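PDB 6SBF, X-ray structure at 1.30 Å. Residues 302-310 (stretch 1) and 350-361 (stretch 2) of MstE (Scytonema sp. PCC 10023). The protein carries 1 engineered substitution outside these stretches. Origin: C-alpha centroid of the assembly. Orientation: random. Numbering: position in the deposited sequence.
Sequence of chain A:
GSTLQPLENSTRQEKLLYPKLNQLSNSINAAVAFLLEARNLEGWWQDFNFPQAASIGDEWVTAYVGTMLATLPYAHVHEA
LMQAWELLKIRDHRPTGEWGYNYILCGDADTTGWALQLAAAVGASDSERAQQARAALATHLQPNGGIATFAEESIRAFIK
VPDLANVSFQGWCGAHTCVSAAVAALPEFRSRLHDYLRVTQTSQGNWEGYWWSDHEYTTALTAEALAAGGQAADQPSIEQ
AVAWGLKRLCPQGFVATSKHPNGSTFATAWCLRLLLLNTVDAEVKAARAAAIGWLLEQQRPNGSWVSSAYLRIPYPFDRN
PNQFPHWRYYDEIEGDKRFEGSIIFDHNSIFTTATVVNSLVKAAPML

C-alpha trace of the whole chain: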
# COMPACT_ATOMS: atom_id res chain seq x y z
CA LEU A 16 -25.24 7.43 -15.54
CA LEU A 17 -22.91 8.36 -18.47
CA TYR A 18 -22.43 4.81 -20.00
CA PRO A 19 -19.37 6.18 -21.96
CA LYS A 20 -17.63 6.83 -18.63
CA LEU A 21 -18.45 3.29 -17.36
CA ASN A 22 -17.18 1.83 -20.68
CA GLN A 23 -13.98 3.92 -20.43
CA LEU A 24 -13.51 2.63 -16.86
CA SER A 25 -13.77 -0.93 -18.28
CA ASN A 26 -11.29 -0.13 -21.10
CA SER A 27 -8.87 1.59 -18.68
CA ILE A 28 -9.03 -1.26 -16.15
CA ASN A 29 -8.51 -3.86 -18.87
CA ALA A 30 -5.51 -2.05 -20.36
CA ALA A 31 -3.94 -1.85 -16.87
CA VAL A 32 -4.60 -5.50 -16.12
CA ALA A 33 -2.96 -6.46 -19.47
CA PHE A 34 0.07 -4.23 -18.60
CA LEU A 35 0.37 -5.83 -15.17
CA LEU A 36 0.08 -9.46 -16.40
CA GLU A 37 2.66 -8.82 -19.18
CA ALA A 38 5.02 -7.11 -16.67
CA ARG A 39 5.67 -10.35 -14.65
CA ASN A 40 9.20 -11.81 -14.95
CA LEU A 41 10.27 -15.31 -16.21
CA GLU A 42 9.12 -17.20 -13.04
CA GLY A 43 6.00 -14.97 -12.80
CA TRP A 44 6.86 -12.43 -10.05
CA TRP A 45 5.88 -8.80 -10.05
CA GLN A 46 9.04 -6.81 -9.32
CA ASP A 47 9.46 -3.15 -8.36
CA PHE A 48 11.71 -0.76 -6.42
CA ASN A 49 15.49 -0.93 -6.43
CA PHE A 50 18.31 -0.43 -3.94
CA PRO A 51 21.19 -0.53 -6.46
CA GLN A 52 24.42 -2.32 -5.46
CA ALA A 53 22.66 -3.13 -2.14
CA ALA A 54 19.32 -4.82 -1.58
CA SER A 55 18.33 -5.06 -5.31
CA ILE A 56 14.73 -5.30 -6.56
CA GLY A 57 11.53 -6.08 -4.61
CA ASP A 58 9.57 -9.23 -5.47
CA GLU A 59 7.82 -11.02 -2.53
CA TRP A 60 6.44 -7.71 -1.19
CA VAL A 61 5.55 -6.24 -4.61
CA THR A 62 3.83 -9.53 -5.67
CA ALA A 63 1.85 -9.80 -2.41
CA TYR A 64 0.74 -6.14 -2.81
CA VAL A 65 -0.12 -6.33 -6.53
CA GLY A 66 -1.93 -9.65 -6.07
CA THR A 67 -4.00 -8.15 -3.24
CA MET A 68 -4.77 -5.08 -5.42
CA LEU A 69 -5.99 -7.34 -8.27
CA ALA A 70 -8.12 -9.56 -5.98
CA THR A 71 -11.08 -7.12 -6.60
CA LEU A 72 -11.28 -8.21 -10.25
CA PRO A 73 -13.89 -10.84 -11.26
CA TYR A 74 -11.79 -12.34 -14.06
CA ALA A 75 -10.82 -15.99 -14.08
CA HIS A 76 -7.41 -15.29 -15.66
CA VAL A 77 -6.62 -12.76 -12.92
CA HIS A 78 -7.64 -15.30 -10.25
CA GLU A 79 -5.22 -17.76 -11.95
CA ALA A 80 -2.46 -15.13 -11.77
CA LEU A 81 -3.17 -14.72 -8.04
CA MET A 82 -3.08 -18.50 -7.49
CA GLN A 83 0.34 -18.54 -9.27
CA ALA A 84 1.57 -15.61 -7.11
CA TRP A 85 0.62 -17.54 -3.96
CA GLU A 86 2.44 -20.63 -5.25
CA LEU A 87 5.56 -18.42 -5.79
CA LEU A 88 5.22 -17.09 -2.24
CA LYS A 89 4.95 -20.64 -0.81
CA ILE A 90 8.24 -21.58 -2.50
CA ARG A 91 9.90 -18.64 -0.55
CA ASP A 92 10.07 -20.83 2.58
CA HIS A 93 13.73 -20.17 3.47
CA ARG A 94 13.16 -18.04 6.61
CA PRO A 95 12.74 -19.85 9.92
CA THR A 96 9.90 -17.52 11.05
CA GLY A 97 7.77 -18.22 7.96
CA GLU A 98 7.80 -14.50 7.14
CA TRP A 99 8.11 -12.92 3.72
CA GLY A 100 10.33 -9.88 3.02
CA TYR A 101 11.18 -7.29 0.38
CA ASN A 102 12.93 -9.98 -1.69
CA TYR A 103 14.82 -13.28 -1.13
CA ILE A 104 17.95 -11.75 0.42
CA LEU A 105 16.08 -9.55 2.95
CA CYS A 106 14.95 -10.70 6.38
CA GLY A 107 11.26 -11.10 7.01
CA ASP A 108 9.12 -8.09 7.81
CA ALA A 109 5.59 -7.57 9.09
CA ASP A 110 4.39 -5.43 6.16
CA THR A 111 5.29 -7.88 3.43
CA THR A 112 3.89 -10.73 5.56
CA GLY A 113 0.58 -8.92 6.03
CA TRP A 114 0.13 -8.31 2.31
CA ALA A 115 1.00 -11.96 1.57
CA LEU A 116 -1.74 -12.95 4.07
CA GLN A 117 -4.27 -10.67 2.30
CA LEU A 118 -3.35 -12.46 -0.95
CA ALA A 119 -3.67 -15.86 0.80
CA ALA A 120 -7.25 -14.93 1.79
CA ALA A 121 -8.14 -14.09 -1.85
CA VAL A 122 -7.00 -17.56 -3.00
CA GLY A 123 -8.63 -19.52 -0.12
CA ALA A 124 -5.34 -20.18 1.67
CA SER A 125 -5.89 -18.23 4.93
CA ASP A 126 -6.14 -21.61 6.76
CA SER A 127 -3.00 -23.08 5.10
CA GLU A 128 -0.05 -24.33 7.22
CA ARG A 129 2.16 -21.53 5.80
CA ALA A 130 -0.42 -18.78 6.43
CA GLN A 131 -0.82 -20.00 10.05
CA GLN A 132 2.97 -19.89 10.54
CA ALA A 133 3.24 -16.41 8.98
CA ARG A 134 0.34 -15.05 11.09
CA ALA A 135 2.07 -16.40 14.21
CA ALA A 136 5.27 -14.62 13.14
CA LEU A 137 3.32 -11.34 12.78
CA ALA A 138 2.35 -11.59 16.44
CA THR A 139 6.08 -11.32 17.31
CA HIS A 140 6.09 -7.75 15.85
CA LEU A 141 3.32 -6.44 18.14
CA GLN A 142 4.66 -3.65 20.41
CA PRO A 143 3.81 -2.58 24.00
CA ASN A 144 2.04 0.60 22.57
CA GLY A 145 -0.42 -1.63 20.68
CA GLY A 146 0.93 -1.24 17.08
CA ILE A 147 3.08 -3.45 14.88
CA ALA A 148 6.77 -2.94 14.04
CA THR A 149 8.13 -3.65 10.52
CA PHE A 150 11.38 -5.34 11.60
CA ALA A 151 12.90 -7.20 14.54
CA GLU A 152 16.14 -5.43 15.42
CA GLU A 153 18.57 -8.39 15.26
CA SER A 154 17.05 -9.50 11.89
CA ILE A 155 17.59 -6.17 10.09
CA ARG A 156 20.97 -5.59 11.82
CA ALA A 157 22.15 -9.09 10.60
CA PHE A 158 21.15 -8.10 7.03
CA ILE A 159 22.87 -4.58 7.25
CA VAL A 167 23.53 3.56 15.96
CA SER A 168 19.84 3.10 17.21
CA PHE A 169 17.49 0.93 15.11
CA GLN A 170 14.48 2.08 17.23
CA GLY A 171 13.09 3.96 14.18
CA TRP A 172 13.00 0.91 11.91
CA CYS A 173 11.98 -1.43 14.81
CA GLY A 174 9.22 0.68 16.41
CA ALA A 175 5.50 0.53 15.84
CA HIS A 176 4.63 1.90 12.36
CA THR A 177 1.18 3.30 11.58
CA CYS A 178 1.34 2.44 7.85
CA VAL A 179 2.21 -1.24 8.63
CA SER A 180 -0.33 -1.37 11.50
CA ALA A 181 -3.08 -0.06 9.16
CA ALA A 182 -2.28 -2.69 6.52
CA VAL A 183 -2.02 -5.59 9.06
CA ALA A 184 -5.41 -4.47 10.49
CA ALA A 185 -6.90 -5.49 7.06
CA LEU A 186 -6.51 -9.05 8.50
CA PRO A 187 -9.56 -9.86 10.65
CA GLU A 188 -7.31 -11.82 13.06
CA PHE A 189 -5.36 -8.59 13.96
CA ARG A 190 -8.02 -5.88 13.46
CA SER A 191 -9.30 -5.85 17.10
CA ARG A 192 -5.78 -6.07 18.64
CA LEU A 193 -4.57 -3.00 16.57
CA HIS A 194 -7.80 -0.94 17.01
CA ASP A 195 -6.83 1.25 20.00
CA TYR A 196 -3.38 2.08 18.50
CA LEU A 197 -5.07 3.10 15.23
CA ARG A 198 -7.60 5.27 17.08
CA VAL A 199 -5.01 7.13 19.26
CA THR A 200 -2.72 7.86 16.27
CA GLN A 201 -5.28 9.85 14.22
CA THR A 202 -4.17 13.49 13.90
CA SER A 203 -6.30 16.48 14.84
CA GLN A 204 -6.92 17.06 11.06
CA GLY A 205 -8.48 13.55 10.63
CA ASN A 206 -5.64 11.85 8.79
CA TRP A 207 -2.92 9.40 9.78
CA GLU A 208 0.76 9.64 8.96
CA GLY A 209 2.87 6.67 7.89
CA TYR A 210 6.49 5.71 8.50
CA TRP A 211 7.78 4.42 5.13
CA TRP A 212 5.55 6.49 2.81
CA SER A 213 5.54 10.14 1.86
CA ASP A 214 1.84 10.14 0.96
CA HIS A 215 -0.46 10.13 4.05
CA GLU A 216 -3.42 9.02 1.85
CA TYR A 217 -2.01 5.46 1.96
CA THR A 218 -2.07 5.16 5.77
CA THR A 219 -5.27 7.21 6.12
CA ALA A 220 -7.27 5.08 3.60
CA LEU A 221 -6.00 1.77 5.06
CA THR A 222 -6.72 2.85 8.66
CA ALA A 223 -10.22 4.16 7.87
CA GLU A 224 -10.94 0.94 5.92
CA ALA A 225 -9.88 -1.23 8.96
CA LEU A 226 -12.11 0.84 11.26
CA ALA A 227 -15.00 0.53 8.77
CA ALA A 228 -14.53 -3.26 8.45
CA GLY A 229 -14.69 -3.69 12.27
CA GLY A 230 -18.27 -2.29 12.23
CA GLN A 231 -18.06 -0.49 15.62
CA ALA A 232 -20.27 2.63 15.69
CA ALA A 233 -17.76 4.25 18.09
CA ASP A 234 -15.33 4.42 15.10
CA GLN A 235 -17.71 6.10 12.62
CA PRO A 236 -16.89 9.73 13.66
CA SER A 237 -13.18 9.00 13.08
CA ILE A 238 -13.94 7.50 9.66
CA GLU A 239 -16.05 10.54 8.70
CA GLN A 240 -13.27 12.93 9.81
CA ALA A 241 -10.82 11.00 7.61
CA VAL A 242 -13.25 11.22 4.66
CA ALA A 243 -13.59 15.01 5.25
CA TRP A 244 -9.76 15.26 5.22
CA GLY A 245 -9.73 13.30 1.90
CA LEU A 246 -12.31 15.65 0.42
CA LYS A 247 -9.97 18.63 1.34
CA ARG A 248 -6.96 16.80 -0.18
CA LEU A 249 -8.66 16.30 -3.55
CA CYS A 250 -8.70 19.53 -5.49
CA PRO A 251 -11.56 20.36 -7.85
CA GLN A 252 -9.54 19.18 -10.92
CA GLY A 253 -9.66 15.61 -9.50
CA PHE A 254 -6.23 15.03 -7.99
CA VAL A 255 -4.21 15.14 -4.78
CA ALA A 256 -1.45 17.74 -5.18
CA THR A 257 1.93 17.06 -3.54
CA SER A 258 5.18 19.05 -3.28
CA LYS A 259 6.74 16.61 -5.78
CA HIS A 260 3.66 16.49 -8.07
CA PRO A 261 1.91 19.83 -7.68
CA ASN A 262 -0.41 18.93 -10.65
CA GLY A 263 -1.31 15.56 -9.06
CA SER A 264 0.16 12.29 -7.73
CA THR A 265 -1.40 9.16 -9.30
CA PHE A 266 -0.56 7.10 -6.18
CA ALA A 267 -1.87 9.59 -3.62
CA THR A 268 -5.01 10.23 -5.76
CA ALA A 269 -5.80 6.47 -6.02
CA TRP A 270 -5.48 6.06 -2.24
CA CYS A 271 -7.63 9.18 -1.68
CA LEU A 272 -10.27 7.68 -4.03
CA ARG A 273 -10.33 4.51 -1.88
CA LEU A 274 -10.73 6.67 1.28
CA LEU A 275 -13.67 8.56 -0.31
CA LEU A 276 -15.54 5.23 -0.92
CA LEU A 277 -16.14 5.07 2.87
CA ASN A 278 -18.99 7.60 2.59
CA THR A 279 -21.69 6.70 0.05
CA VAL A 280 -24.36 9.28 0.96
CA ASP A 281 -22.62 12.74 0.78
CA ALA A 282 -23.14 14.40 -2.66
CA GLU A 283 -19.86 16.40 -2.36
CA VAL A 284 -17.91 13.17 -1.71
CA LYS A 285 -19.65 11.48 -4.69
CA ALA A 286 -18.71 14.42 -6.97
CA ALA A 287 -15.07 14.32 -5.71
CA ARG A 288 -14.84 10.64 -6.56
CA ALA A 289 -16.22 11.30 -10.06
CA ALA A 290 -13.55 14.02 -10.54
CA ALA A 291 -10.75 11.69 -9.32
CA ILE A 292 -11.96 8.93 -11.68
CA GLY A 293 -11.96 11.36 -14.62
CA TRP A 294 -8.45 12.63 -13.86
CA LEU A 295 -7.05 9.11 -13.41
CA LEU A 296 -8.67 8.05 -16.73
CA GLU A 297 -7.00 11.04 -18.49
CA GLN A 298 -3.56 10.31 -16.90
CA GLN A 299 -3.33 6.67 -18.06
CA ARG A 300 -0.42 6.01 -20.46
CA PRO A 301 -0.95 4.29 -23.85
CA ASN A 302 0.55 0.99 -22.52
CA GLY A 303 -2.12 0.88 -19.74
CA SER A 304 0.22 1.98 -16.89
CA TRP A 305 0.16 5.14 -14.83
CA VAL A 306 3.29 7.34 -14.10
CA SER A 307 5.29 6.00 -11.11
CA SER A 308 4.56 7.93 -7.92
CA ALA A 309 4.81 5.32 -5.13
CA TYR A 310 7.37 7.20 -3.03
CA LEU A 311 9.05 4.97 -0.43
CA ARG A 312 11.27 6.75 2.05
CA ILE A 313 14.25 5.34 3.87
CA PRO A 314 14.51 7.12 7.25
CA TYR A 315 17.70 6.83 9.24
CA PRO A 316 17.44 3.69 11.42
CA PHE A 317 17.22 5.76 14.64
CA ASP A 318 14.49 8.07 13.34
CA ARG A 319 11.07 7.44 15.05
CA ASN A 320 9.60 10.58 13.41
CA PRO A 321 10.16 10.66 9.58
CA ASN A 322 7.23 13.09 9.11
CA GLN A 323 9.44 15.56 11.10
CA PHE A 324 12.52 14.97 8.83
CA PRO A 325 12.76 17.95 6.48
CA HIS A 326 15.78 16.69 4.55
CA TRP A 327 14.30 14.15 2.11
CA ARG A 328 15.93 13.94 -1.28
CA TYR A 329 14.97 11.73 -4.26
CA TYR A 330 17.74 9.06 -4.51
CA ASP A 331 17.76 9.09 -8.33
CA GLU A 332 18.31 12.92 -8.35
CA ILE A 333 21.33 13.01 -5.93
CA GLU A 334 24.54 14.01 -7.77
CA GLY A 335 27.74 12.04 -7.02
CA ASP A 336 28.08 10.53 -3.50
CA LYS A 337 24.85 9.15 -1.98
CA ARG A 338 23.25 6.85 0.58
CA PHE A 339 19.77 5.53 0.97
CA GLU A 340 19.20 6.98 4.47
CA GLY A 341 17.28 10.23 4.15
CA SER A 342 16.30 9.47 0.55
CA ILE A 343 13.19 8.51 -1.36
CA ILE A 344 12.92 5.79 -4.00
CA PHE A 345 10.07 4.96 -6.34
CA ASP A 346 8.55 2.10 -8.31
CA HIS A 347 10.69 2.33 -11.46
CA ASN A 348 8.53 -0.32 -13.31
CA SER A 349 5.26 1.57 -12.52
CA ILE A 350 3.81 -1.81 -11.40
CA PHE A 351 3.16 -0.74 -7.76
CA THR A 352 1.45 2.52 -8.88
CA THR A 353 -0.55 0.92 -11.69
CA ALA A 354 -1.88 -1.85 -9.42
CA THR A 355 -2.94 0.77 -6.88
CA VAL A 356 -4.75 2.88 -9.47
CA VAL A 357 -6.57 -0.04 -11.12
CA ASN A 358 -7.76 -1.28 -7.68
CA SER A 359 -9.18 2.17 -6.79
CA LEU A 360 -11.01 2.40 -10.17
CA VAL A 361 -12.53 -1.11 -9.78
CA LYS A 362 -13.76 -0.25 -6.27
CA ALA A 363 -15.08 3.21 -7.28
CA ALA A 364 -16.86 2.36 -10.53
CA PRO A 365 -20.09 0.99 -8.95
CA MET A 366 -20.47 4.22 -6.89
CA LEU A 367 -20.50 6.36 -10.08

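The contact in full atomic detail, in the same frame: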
# COMPACT_ATOMS: atom_id res chain seq x y z
N ASN A 302 0.24 2.39 -22.85
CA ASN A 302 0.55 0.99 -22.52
C ASN A 302 -0.31 0.45 -21.37
O ASN A 302 -0.13 -0.72 -21.01
CB ASN A 302 2.03 0.73 -22.29
CG ASN A 302 2.58 1.28 -21.00
OD1 ASN A 302 1.83 1.91 -20.25
ND2 ASN A 302 3.85 0.98 -20.76
N GLY A 303 -1.20 1.28 -20.81
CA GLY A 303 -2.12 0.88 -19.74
C GLY A 303 -1.63 1.23 -18.35
O GLY A 303 -2.38 1.08 -17.41
N SER A 304 -0.36 1.63 -18.20
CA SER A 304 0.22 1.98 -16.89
C SER A 304 -0.12 3.44 -16.52
O SER A 304 -0.58 4.21 -17.36
CB SER A 304 1.70 1.79 -16.92
OG SER A 304 2.34 2.77 -17.75
N TRP A 305 0.13 3.74 -15.27
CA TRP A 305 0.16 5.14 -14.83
C TRP A 305 1.62 5.46 -14.45
O TRP A 305 2.36 4.58 -14.04
CB TRP A 305 -0.77 5.41 -13.64
CG TRP A 305 -2.19 5.55 -14.01
CD1 TRP A 305 -2.85 6.69 -14.27
CD2 TRP A 305 -3.14 4.48 -14.26
NE1 TRP A 305 -4.10 6.46 -14.72
CE2 TRP A 305 -4.33 5.11 -14.67
CE3 TRP A 305 -3.13 3.10 -14.13
CZ2 TRP A 305 -5.50 4.38 -14.98
CZ3 TRP A 305 -4.28 2.37 -14.40
CH2 TRP A 305 -5.44 3.02 -14.81
N VAL A 306 1.99 6.75 -14.54
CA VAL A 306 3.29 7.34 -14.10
C VAL A 306 3.59 6.88 -12.68
O VAL A 306 2.78 7.10 -11.79
CB VAL A 306 3.27 8.87 -14.30
CG1 VAL A 306 4.49 9.54 -13.73
CG2 VAL A 306 3.13 9.25 -15.77
N SER A 307 4.79 6.36 -12.44
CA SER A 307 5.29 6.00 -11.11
C SER A 307 5.19 7.18 -10.16
O SER A 307 5.68 8.29 -10.48
CB SER A 307 6.67 5.57 -11.18
OG SER A 307 6.77 4.47 -12.06
N SER A 308 4.62 6.92 -8.99
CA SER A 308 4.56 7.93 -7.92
C SER A 308 4.49 7.29 -6.56
O SER A 308 4.10 7.96 -5.60
CB SER A 308 3.46 8.97 -8.17
OG SER A 308 2.18 8.33 -8.27
N ALA A 309 4.82 6.01 -6.42
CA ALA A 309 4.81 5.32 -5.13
C ALA A 309 6.13 5.57 -4.42
O ALA A 309 7.06 4.84 -4.55
CB ALA A 309 4.53 3.86 -5.31
N TYR A 310 6.14 6.69 -3.66
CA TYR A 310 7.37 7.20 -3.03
C TYR A 310 7.59 6.57 -1.69
O TYR A 310 6.80 6.83 -0.74
CB TYR A 310 7.42 8.72 -3.00
CG TYR A 310 7.53 9.36 -4.36
CD1 TYR A 310 8.60 9.10 -5.19
CD2 TYR A 310 6.58 10.21 -4.85
CE1 TYR A 310 8.69 9.67 -6.45
CE2 TYR A 310 6.65 10.80 -6.09
CZ TYR A 310 7.73 10.54 -6.92
OH TYR A 310 7.77 11.11 -8.14
N ILE A 350 4.73 -0.69 -11.69
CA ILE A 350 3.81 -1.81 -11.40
C ILE A 350 3.06 -1.50 -10.09
O ILE A 350 1.82 -1.65 -10.03
CB ILE A 350 4.62 -3.09 -11.33
CG1 ILE A 350 5.06 -3.50 -12.75
CG2 ILE A 350 3.82 -4.21 -10.65
CD1 ILE A 350 6.10 -4.64 -12.76
N PHE A 351 3.77 -1.02 -9.08
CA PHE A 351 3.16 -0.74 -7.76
C PHE A 351 2.10 0.35 -7.96
O PHE A 351 0.96 0.21 -7.44
CB PHE A 351 4.26 -0.35 -6.77
CG PHE A 351 3.90 -0.54 -5.32
CD1 PHE A 351 3.25 0.44 -4.59
CD2 PHE A 351 4.18 -1.75 -4.70
CE1 PHE A 351 3.03 0.23 -3.24
CE2 PHE A 351 3.94 -1.96 -3.37
CZ PHE A 351 3.38 -0.94 -2.61
N THR A 352 2.42 1.44 -8.64
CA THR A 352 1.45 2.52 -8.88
C THR A 352 0.26 2.01 -9.69
O THR A 352 -0.87 2.30 -9.35
CB THR A 352 2.14 3.74 -9.55
OG1 THR A 352 3.16 4.29 -8.72
CG2 THR A 352 1.13 4.83 -9.83
N THR A 353 0.54 1.35 -10.80
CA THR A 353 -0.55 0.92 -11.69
C THR A 353 -1.52 -0.02 -10.95
O THR A 353 -2.73 0.12 -11.13
CB THR A 353 0.06 0.27 -12.94
OG1 THR A 353 0.79 1.28 -13.66
CG2 THR A 353 -1.01 -0.24 -13.87
N ALA A 354 -0.99 -0.94 -10.17
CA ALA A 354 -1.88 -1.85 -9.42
C ALA A 354 -2.76 -1.06 -8.46
O ALA A 354 -3.93 -1.40 -8.27
CB ALA A 354 -1.04 -2.88 -8.72
N THR A 355 -2.17 -0.06 -7.81
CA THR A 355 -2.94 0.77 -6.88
C THR A 355 -4.07 1.47 -7.61
O THR A 355 -5.24 1.51 -7.11
CB THR A 355 -2.01 1.77 -6.21
OG1 THR A 355 -0.86 1.17 -5.61
CG2 THR A 355 -2.75 2.54 -5.14
N VAL A 356 -3.76 2.12 -8.71
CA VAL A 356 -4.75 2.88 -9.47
C VAL A 356 -5.86 1.94 -9.93
O VAL A 356 -7.07 2.27 -9.78
CB VAL A 356 -4.16 3.68 -10.63
CG1 VAL A 356 -5.25 4.32 -11.46
CG2 VAL A 356 -3.10 4.68 -10.12
N VAL A 357 -5.50 0.81 -10.54
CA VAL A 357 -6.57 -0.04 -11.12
C VAL A 357 -7.47 -0.54 -9.98
O VAL A 357 -8.71 -0.57 -10.13
CB VAL A 357 -5.98 -1.12 -12.04
CG1 VAL A 357 -5.34 -2.13 -11.21
CG2 VAL A 357 -7.08 -1.64 -12.93
N ASN A 358 -6.93 -0.86 -8.81
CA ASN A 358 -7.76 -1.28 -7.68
C ASN A 358 -8.77 -0.19 -7.31
O ASN A 358 -9.97 -0.44 -7.09
CB ASN A 358 -6.88 -1.70 -6.54
CG ASN A 358 -7.64 -1.90 -5.26
OD1 ASN A 358 -7.96 -0.94 -4.59
ND2 ASN A 358 -7.88 -3.15 -4.91
N SER A 359 -8.29 1.06 -7.22
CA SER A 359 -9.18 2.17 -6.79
C SER A 359 -10.30 2.33 -7.82
O SER A 359 -11.42 2.65 -7.43
CB SER A 359 -8.38 3.44 -6.55
OG SER A 359 -7.92 4.07 -7.77
N LEU A 360 -10.00 2.18 -9.11
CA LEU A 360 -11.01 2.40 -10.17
C LEU A 360 -12.06 1.25 -10.15
O LEU A 360 -13.24 1.52 -10.32
CB LEU A 360 -10.33 2.47 -11.53
CG LEU A 360 -9.45 3.68 -11.78
CD1 LEU A 360 -8.80 3.58 -13.16
CD2 LEU A 360 -10.24 4.97 -11.66
N VAL A 361 -11.60 0.03 -9.94
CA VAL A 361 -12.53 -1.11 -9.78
C VAL A 361 -13.48 -0.86 -8.60
O VAL A 361 -14.71 -1.04 -8.73
CB VAL A 361 -11.76 -2.43 -9.67
CG1 VAL A 361 -12.71 -3.58 -9.37
CG2 VAL A 361 -11.00 -2.76 -10.92

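An irregular segment, neither helix nor strand (302-310), lies against a helix (350-361), which continues later in the chain, and the contact buries 451 Å² summed over both sides. Asn302 does not touch the helix but shapes the turn that leads to it: with chi1 in the p well, its OD1 accepts hydrogen bonds from Ser304 N (3.0 Å) and Ser304 OG (2.7 Å). Gly303 follows at phi/psi 97/-11, where a CB would be jammed against the carbonyl O of the preceding residue, so glycine suits the turn; its own O lies 4.0 Å from Thr353 CG2. Ser304 is small enough to pack closely beside the helix, with both its CA and its CB 3.4 Å from Thr353 OG1. Trp305 is the centre of the contact and has 115 Å² covered by the helix, the largest share of any residue. Its backbone is held as well: Trp305 N donates a nearly straight hydrogen bond to Thr353 OG1 (3.0 Å, 166°), which gives a buried amide a partner on the helix. Its CA-to-CB bond points toward the helix, and chi1 -79° (m) with chi2 -94° lays the indole along it. Val356 CG1 sits over one face of the indole, 3.3 Å from the centroid of the six-membered ring and only 5° off the ring normal, a well-centred CH-pi contact. Thr353 CG2 meets the ring edge, 4.0 Å from Trp305 CE3, so this threonine serves the tryptophan twice, through its hydroxyl and its methyl. One helical turn beyond Val356, Leu360 CD1 extends the apolar surface, 3.8 Å from Trp305 CH2. The CA-to-CB bond of Val306 points away from the helix and the residue is exposed; its backbone O nevertheless approaches Thr352 CG2 at 3.4 Å. The CA-to-CB bond of Ser307 runs sideways; its CA is 3.6 Å from Thr352 OG1. Ser308 N then donates the second hydrogen bond between the stretches, to Thr352 OG1 (3.0 Å, 171°). Adjacent threonines, both with chi1 in the m well, thus receive amides three residues apart and anchor the segment at two points. The methyl of Thr352 packs against Trp305, with Thr352 CG2 4.3 Å from Trp305 CB. The CA-to-CB bond of Ala309 points toward the helix, where its single methyl packs close to two neighbours: Ala309 CB is 3.7 Å from Phe351 CD1 and also 3.7 Å from Thr352 OG1. Phe351, at chi1 -158° (t), thereby adds an apolar neighbour where the contact ends. Tyr310 is buried but touches nothing on the helix; its hydroxyl is hydrogen-bonded elsewhere in the structure.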